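Local coordinates for acetyltransferase (Bacillus cereus, PDB 1Y9W) that transfers acetyl groups as a member of the GNAT family, probably from acetyl-coenzyme A to an acceptor that the structure alone does not show, at the interface of chains A and B. Sequence-based numbering; all coordinates share one arbitrary frame. Chains: chain A/B, Acetyltransferase.

Contact 1: the interface of chains A and B. Residues chain A 51, 53, 69-70; chain B 16-17, 20-21.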
loop_
_atom_site.group_PDB
_atom_site.type_symbol
_atom_site.label_atom_id
_atom_site.label_comp_id
_atom_site.label_asym_id
_atom_site.label_seq_id
_atom_site.Cartn_x
_atom_site.Cartn_y
_atom_site.Cartn_z
ATOM N N ILE A 51 -14.561 4.618 21.290
ATOM C CA ILE A 51 -14.146 3.542 20.399
ATOM C C ILE A 51 -13.152 2.629 21.092
ATOM O O ILE A 51 -12.040 3.025 21.416
ATOM C CB ILE A 51 -13.524 4.124 19.112
ATOM C CG1 ILE A 51 -14.574 4.992 18.409
ATOM C CG2 ILE A 51 -13.026 2.998 18.198
ATOM C CD1 ILE A 51 -14.055 5.750 17.211
ATOM N N GLY A 53 -12.340 -0.375 19.711
ATOM C CA GLY A 53 -11.595 -1.088 18.695
ATOM C C GLY A 53 -12.188 -0.830 17.330
ATOM O O GLY A 53 -13.316 -0.351 17.223
ATOM N N LEU A 69 -6.010 -2.044 11.910
ATOM C CA LEU A 69 -6.782 -2.782 12.895
ATOM C C LEU A 69 -6.240 -2.366 14.251
ATOM O O LEU A 69 -5.050 -2.516 14.535
ATOM C CB LEU A 69 -6.629 -4.288 12.699
ATOM C CG LEU A 69 -7.587 -5.100 13.565
ATOM C CD1 LEU A 69 -7.789 -6.462 12.952
ATOM C CD2 LEU A 69 -7.040 -5.211 14.971
ATOM N N TRP A 70 -7.117 -1.829 15.088
ATOM C CA TRP A 70 -6.699 -1.374 16.400
ATOM C C TRP A 70 -7.685 -1.752 17.491
ATOM O O TRP A 70 -8.894 -1.792 17.274
ATOM C CB TRP A 70 -6.527 0.147 16.386
ATOM C CG TRP A 70 -6.209 0.730 17.727
ATOM C CD1 TRP A 70 -4.996 0.742 18.351
ATOM C CD2 TRP A 70 -7.128 1.368 18.619
ATOM N NE1 TRP A 70 -5.101 1.352 19.577
ATOM C CE2 TRP A 70 -6.400 1.746 19.766
ATOM C CE3 TRP A 70 -8.498 1.655 18.562
ATOM C CZ2 TRP A 70 -6.996 2.399 20.848
ATOM C CZ3 TRP A 70 -9.090 2.304 19.641
ATOM C CH2 TRP A 70 -8.339 2.667 20.766
ATOM N N TYR B 16 -9.711 7.834 12.913
ATOM C CA TYR B 16 -9.389 7.675 14.324
ATOM C C TYR B 16 -8.634 6.347 14.532
ATOM O O TYR B 16 -7.650 6.293 15.269
ATOM C CB TYR B 16 -10.663 7.664 15.167
ATOM C CG TYR B 16 -10.421 7.484 16.653
ATOM C CD1 TYR B 16 -10.169 8.585 17.481
ATOM C CD2 TYR B 16 -10.448 6.213 17.233
ATOM C CE1 TYR B 16 -9.958 8.425 18.843
ATOM C CE2 TYR B 16 -10.232 6.039 18.594
ATOM C CZ TYR B 16 -9.991 7.149 19.395
ATOM O OH TYR B 16 -9.795 6.979 20.755
ATOM N N ILE B 17 -9.098 5.271 13.902
ATOM C CA ILE B 17 -8.420 3.982 14.049
ATOM C C ILE B 17 -7.004 4.096 13.482
ATOM O O ILE B 17 -6.039 3.631 14.091
ATOM C CB ILE B 17 -9.178 2.847 13.301
ATOM C CG1 ILE B 17 -10.588 2.680 13.883
ATOM C CG2 ILE B 17 -8.394 1.538 13.402
ATOM C CD1 ILE B 17 -10.606 2.231 15.340
ATOM N N LYS B 20 -4.659 6.004 15.721
ATOM C CA LYS B 20 -4.301 5.209 16.894
ATOM C C LYS B 20 -3.175 4.230 16.568
ATOM O O LYS B 20 -2.283 4.010 17.379
ATOM C CB LYS B 20 -5.526 4.441 17.410
ATOM C CG LYS B 20 -6.453 5.272 18.296
ATOM C CD LYS B 20 -5.736 5.686 19.577
ATOM C CE LYS B 20 -6.623 6.488 20.511
ATOM N NZ LYS B 20 -5.879 6.882 21.741
ATOM N N VAL B 21 -3.222 3.637 15.378
ATOM C CA VAL B 21 -2.189 2.695 14.961
ATOM C C VAL B 21 -0.885 3.458 14.750
ATOM O O VAL B 21 0.180 3.034 15.191
ATOM C CB VAL B 21 -2.590 1.980 13.654
ATOM C CG1 VAL B 21 -1.430 1.153 13.124
ATOM C CG2 VAL B 21 -3.784 1.088 13.905
HETATM O O HOH W 1 -10.606 4.689 22.611
#
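The aliphatic chain of B:Lys20 lies across the indole of A:Trp70, where the N-terminal helix of one GNAT-fold subunit (B residues 11-28) docks on the beta-sheet of the other. B:Lys20 CB sits over the five-membered ring, 3.6 Å from its centroid, and CG follows over the six-membered ring in a second CH-pi contact. The bend at chi2 (-64°) leads the chain obliquely across the indole to the benzo rim, where CD is 3.7 Å from A:Trp70 CZ2. Lysine suits this place because its methylenes can lie against an aromatic face while the amino group is carried past the ring. At the root, A:Trp70 CB rests in the notch between B:Ile17 CG2 and B:Val21 CG2, each 3.8 Å away on the helix side. The longer branch of B:Ile17, CG1-CD1, reaches toward the strand, and CD1 touches A:Ile51 CG2 and A:Trp70 CE3. A:Ile51 and B:Tyr16 run antiparallel alongside each other, and the isoleucine CD1 lies over the rim of the phenol face, 3.6 Å from B:Tyr16 CD2. Beyond the ring, a water joins the phenol OH of B:Tyr16 (3.1 Å) to the backbone O of A:Ile51, and this water lies in plane at the indole edge.

Contact 2: the interface of chains A and B. Residues chain A 16-17, 20; chain B 43, 51, 53-55, 70.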
loop_
_atom_site.group_PDB
_atom_site.type_symbol
_atom_site.label_atom_id
_atom_site.label_comp_id
_atom_site.label_asym_id
_atom_site.label_seq_id
_atom_site.Cartn_x
_atom_site.Cartn_y
_atom_site.Cartn_z
ATOM N N TYR A 16 -1.900 13.269 -11.249
ATOM C CA TYR A 16 -2.160 13.013 -12.664
ATOM C C TYR A 16 -1.493 11.704 -13.064
ATOM O O TYR A 16 -2.091 10.877 -13.754
ATOM C CB TYR A 16 -1.606 14.157 -13.514
ATOM C CG TYR A 16 -1.703 13.942 -15.011
ATOM C CD1 TYR A 16 -2.941 13.770 -15.637
ATOM C CD2 TYR A 16 -0.555 13.933 -15.809
ATOM C CE1 TYR A 16 -3.034 13.596 -17.031
ATOM C CE2 TYR A 16 -0.638 13.757 -17.196
ATOM C CZ TYR A 16 -1.880 13.591 -17.798
ATOM O OH TYR A 16 -1.963 13.421 -19.164
ATOM N N ILE A 17 -0.247 11.531 -12.630
ATOM C CA ILE A 17 0.517 10.320 -12.916
ATOM C C ILE A 17 -0.260 9.109 -12.413
ATOM O O ILE A 17 -0.427 8.113 -13.123
ATOM C CB ILE A 17 1.898 10.359 -12.217
ATOM C CG1 ILE A 17 2.752 11.479 -12.819
ATOM C CG2 ILE A 17 2.593 9.009 -12.340
ATOM C CD1 ILE A 17 2.973 11.359 -14.325
ATOM N N LYS A 20 -3.306 8.446 -14.617
ATOM C CA LYS A 20 -2.938 7.941 -15.929
ATOM C C LYS A 20 -2.604 6.454 -15.773
ATOM O O LYS A 20 -2.907 5.649 -16.653
ATOM C CB LYS A 20 -1.743 8.717 -16.471
ATOM C CG LYS A 20 -2.049 10.180 -16.755
ATOM C CD LYS A 20 -2.506 10.400 -18.188
ATOM C CE LYS A 20 -3.803 9.684 -18.502
ATOM N NZ LYS A 20 -4.116 9.773 -19.961
ATOM N N VAL B 43 8.491 14.140 -13.341
ATOM C CA VAL B 43 7.763 14.071 -14.598
ATOM C C VAL B 43 8.659 14.409 -15.783
ATOM O O VAL B 43 9.606 15.186 -15.667
ATOM C CB VAL B 43 6.548 15.045 -14.613
ATOM C CG1 VAL B 43 5.564 14.680 -13.509
ATOM C CG2 VAL B 43 7.025 16.484 -14.446
ATOM N N ILE B 51 3.211 16.516 -20.631
ATOM C CA ILE B 51 3.784 15.390 -19.906
ATOM C C ILE B 51 3.417 14.020 -20.479
ATOM O O ILE B 51 2.244 13.717 -20.681
ATOM C CB ILE B 51 3.378 15.449 -18.413
ATOM C CG1 ILE B 51 3.564 14.076 -17.765
ATOM C CG2 ILE B 51 1.950 15.936 -18.276
ATOM C CD1 ILE B 51 3.149 14.028 -16.322
ATOM N N GLY B 53 5.040 11.196 -19.099
ATOM C CA GLY B 53 5.546 10.246 -18.127
ATOM C C GLY B 53 5.854 10.853 -16.775
ATOM O O GLY B 53 5.967 12.068 -16.640
ATOM N N GLY B 54 5.986 9.998 -15.768
ATOM C CA GLY B 54 6.296 10.471 -14.437
ATOM C C GLY B 54 6.302 9.344 -13.424
ATOM O O GLY B 54 5.886 8.226 -13.714
ATOM N N VAL B 55 6.786 9.639 -12.226
ATOM C CA VAL B 55 6.829 8.656 -11.158
ATOM C C VAL B 55 6.616 9.388 -9.839
ATOM O O VAL B 55 7.067 10.525 -9.667
ATOM C CB VAL B 55 8.181 7.900 -11.147
ATOM C CG1 VAL B 55 9.325 8.878 -10.976
ATOM C CG2 VAL B 55 8.188 6.846 -10.049
ATOM N N TRP B 70 4.402 6.040 -14.549
ATOM C CA TRP B 70 3.693 6.050 -15.811
ATOM C C TRP B 70 4.543 6.562 -16.959
ATOM O O TRP B 70 5.427 7.397 -16.783
ATOM C CB TRP B 70 2.445 6.920 -15.681
ATOM C CG TRP B 70 1.665 7.081 -16.948
ATOM C CD1 TRP B 70 0.956 6.115 -17.610
ATOM C CD2 TRP B 70 1.522 8.283 -17.718
ATOM N NE1 TRP B 70 0.381 6.641 -18.745
ATOM C CE2 TRP B 70 0.712 7.969 -18.837
ATOM C CE3 TRP B 70 2.001 9.595 -17.574
ATOM C CZ2 TRP B 70 0.371 8.925 -19.813
ATOM C CZ3 TRP B 70 1.663 10.547 -18.546
ATOM C CH2 TRP B 70 0.855 10.201 -19.653
#
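A:Ile17 projects from the helix of A residues 11-27 onto the strands of chain B, and its two branches part at CB. CG2 goes to the B:Gly54 backbone, 3.7 Å from that residue's O, and also approaches B:Trp70 CB. CG1, placed beside the backbone N (chi1 -66°), runs over B:Gly54 CA at 4.0 Å. The tip, CD1, is packed tightly: it stands 3.3 Å from B:Ile51 CD1 and 3.4 Å from B:Gly54 CA, and touches the B:Trp70 ring at CE3. Glycine suits this strand position because, lacking a side chain, it lets the isoleucine come right down to the main chain. B:Ile51 also reaches the preceding helix residue, A:Tyr16, with its CD1 in plane at the phenol edge and its CG2 3.6 Å from CE2. One turn along the helix, A:Lys20 CB lies over the centre of the B:Trp70 indole, 3.5 Å from the centroid of the five-membered ring. A:Lys20 CG lies against a face of A:Tyr16; the bend at chi2 (-92°) brings CD to 3.6 Å from B:Trp70 CZ2, and chi3 bends the rest. Together these apolar groups anchor the helix of one subunit on the sheet of the other in the deposited dimer.

Contact 3: the interface of chains A and B. Residues chain A 121, 123-124, 127, 133, 135; chain B 101, 121, 135.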
loop_
_atom_site.group_PDB
_atom_site.type_symbol
_atom_site.label_atom_id
_atom_site.label_comp_id
_atom_site.label_asym_id
_atom_site.label_seq_id
_atom_site.Cartn_x
_atom_site.Cartn_y
_atom_site.Cartn_z
ATOM N N TYR A 121 3.362 -14.435 2.891
ATOM C CA TYR A 121 3.880 -14.731 1.565
ATOM C C TYR A 121 5.163 -13.984 1.238
ATOM O O TYR A 121 5.815 -14.258 0.231
ATOM C CB TYR A 121 2.804 -14.442 0.507
ATOM C CG TYR A 121 2.456 -12.980 0.305
ATOM C CD1 TYR A 121 3.216 -12.174 -0.537
ATOM C CD2 TYR A 121 1.352 -12.408 0.943
ATOM C CE1 TYR A 121 2.883 -10.834 -0.746
ATOM C CE2 TYR A 121 1.016 -11.068 0.743
ATOM C CZ TYR A 121 1.787 -10.290 -0.108
ATOM O OH TYR A 121 1.453 -8.973 -0.341
ATOM N N VAL A 123 8.440 -11.157 3.157
ATOM C CA VAL A 123 8.962 -10.450 4.309
ATOM C C VAL A 123 10.086 -9.519 3.892
ATOM O O VAL A 123 10.945 -9.891 3.092
ATOM C CB VAL A 123 9.501 -11.435 5.385
ATOM C CG1 VAL A 123 10.538 -12.365 4.775
ATOM C CG2 VAL A 123 10.104 -10.662 6.548
ATOM N N VAL A 124 10.042 -8.289 4.401
ATOM C CA VAL A 124 11.097 -7.330 4.135
ATOM C C VAL A 124 11.853 -7.287 5.457
ATOM O O VAL A 124 11.357 -6.762 6.447
ATOM C CB VAL A 124 10.546 -5.925 3.792
ATOM C CG1 VAL A 124 11.707 -4.936 3.584
ATOM C CG2 VAL A 124 9.698 -6.002 2.531
ATOM N N HIS A 127 13.460 -3.580 8.316
ATOM C CA HIS A 127 12.762 -2.401 7.829
ATOM C C HIS A 127 11.500 -2.210 8.649
ATOM O O HIS A 127 10.660 -3.102 8.700
ATOM C CB HIS A 127 12.360 -2.532 6.367
ATOM C CG HIS A 127 11.434 -1.443 5.912
ATOM N ND1 HIS A 127 10.176 -1.693 5.407
ATOM C CD2 HIS A 127 11.564 -0.096 5.940
ATOM C CE1 HIS A 127 9.569 -0.547 5.147
ATOM N NE2 HIS A 127 10.389 0.437 5.461
ATOM N N GLN A 133 8.928 -6.319 8.203
ATOM C CA GLN A 133 7.556 -6.178 7.750
ATOM C C GLN A 133 7.104 -7.490 7.122
ATOM O O GLN A 133 7.754 -8.016 6.217
ATOM C CB GLN A 133 7.467 -5.020 6.745
ATOM C CG GLN A 133 6.083 -4.781 6.183
ATOM C CD GLN A 133 6.009 -3.559 5.282
ATOM O OE1 GLN A 133 7.010 -3.116 4.715
ATOM N NE2 GLN A 133 4.808 -3.022 5.126
ATOM N N PHE A 135 4.186 -9.695 5.107
ATOM C CA PHE A 135 3.050 -9.633 4.198
ATOM C C PHE A 135 2.234 -10.915 4.224
ATOM O O PHE A 135 2.745 -12.006 3.950
ATOM C CB PHE A 135 3.565 -9.320 2.797
ATOM C CG PHE A 135 4.203 -7.963 2.699
ATOM C CD1 PHE A 135 3.538 -6.905 2.078
ATOM C CD2 PHE A 135 5.440 -7.719 3.300
ATOM C CE1 PHE A 135 4.098 -5.614 2.062
ATOM C CE2 PHE A 135 6.009 -6.436 3.291
ATOM C CZ PHE A 135 5.339 -5.383 2.674
ATOM N N LEU B 101 10.973 0.141 -1.927
ATOM C CA LEU B 101 9.967 -0.909 -2.006
ATOM C C LEU B 101 8.922 -0.497 -3.024
ATOM O O LEU B 101 8.611 0.690 -3.176
ATOM C CB LEU B 101 9.280 -1.129 -0.655
ATOM C CG LEU B 101 10.088 -1.705 0.508
ATOM C CD1 LEU B 101 9.183 -1.836 1.720
ATOM C CD2 LEU B 101 10.666 -3.061 0.123
ATOM N N TYR B 121 10.473 -10.309 -3.414
ATOM C CA TYR B 121 10.415 -10.944 -2.101
ATOM C C TYR B 121 9.057 -11.549 -1.821
ATOM O O TYR B 121 8.869 -12.198 -0.793
ATOM C CB TYR B 121 10.755 -9.940 -0.999
ATOM C CG TYR B 121 9.721 -8.866 -0.785
ATOM C CD1 TYR B 121 8.547 -9.123 -0.070
ATOM C CD2 TYR B 121 9.930 -7.576 -1.263
ATOM C CE1 TYR B 121 7.613 -8.112 0.166
ATOM C CE2 TYR B 121 9.006 -6.562 -1.033
ATOM C CZ TYR B 121 7.858 -6.837 -0.317
ATOM O OH TYR B 121 6.977 -5.822 -0.068
ATOM N N PHE B 135 5.886 -8.278 -5.455
ATOM C CA PHE B 135 6.475 -7.330 -4.525
ATOM C C PHE B 135 7.988 -7.312 -4.639
ATOM O O PHE B 135 8.645 -8.344 -4.523
ATOM C CB PHE B 135 6.028 -7.665 -3.105
ATOM C CG PHE B 135 4.548 -7.547 -2.912
ATOM C CD1 PHE B 135 3.687 -8.507 -3.433
ATOM C CD2 PHE B 135 4.006 -6.424 -2.295
ATOM C CE1 PHE B 135 2.295 -8.350 -3.353
ATOM C CE2 PHE B 135 2.616 -6.251 -2.204
ATOM C CZ PHE B 135 1.758 -7.216 -2.738
HETATM O O HOH W 2 10.050 -12.992 1.403
#
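Two strands near the C-terminus of the GNAT fold, residues 119-124 and 133-139, face their counterparts across the two-fold axis, and their aromatic side chains meet there. A:Tyr121 packs edge-to-face with B:Phe135, the centroids 5.3 Å apart and the planes inclined at 57°, and A:Phe135 with B:Tyr121 repeats the arrangement with the chains exchanged. In each pair the phenol OH of the tyrosine lies above the phenylalanine ring, offset toward its rim. With chi1 at 69°, each tyrosine ring sits over the phenylalanine CB of its own chain and sends its OH to the partner. The phenol of B:Tyr121 is sandwiched between B:Phe135 CB of its own chain and A:Val124 CG2 of the partner, the latter 3.7 Å from the ring centroid. Tyrosine fits here because its flat faces accept aliphatic groups while its hydroxyl extends the side chain across to the partner's ring. Farther out, A:Val124 and B:Leu101 meet tip to tip, with CG2 3.9 Å from the leucine CD2. The other leucine methyl, CD1, reaches A:His127 CE1 at 3.7 Å, and A:Gln133 OE1 lies in plane at the edge of that imidazole. A water bridges the main chains, 3.0 Å from A:Val123 N and 2.6 Å from B:Tyr121 O. The site lies at the middle of the dimer, where strand 99-105 of chain B also lends B:Leu101 to the facing strands and connecting loop of chain A.

Contact 1 and contact 2 are twins related by the two-fold: the N-terminal helix of one chain rests on A:Ile51 and A:Trp70 in contact 1 and on B:Ile51 and B:Trp70 in contact 2, and their C-alpha centres lie about 34 Å apart. Contact 3, about 23 Å from contact 1 and 26 Å from contact 2, lies to one side of the line joining them and links strands of both chains near the axis. The twins differ in detail: A:Ile51 and B:Ile51, like A:Lys20 and B:Lys20, adopt different torsions. Two reciprocal helix dockings flanking an aromatic cluster are consistent with a dimer, although the structure alone does not show that it forms in solution.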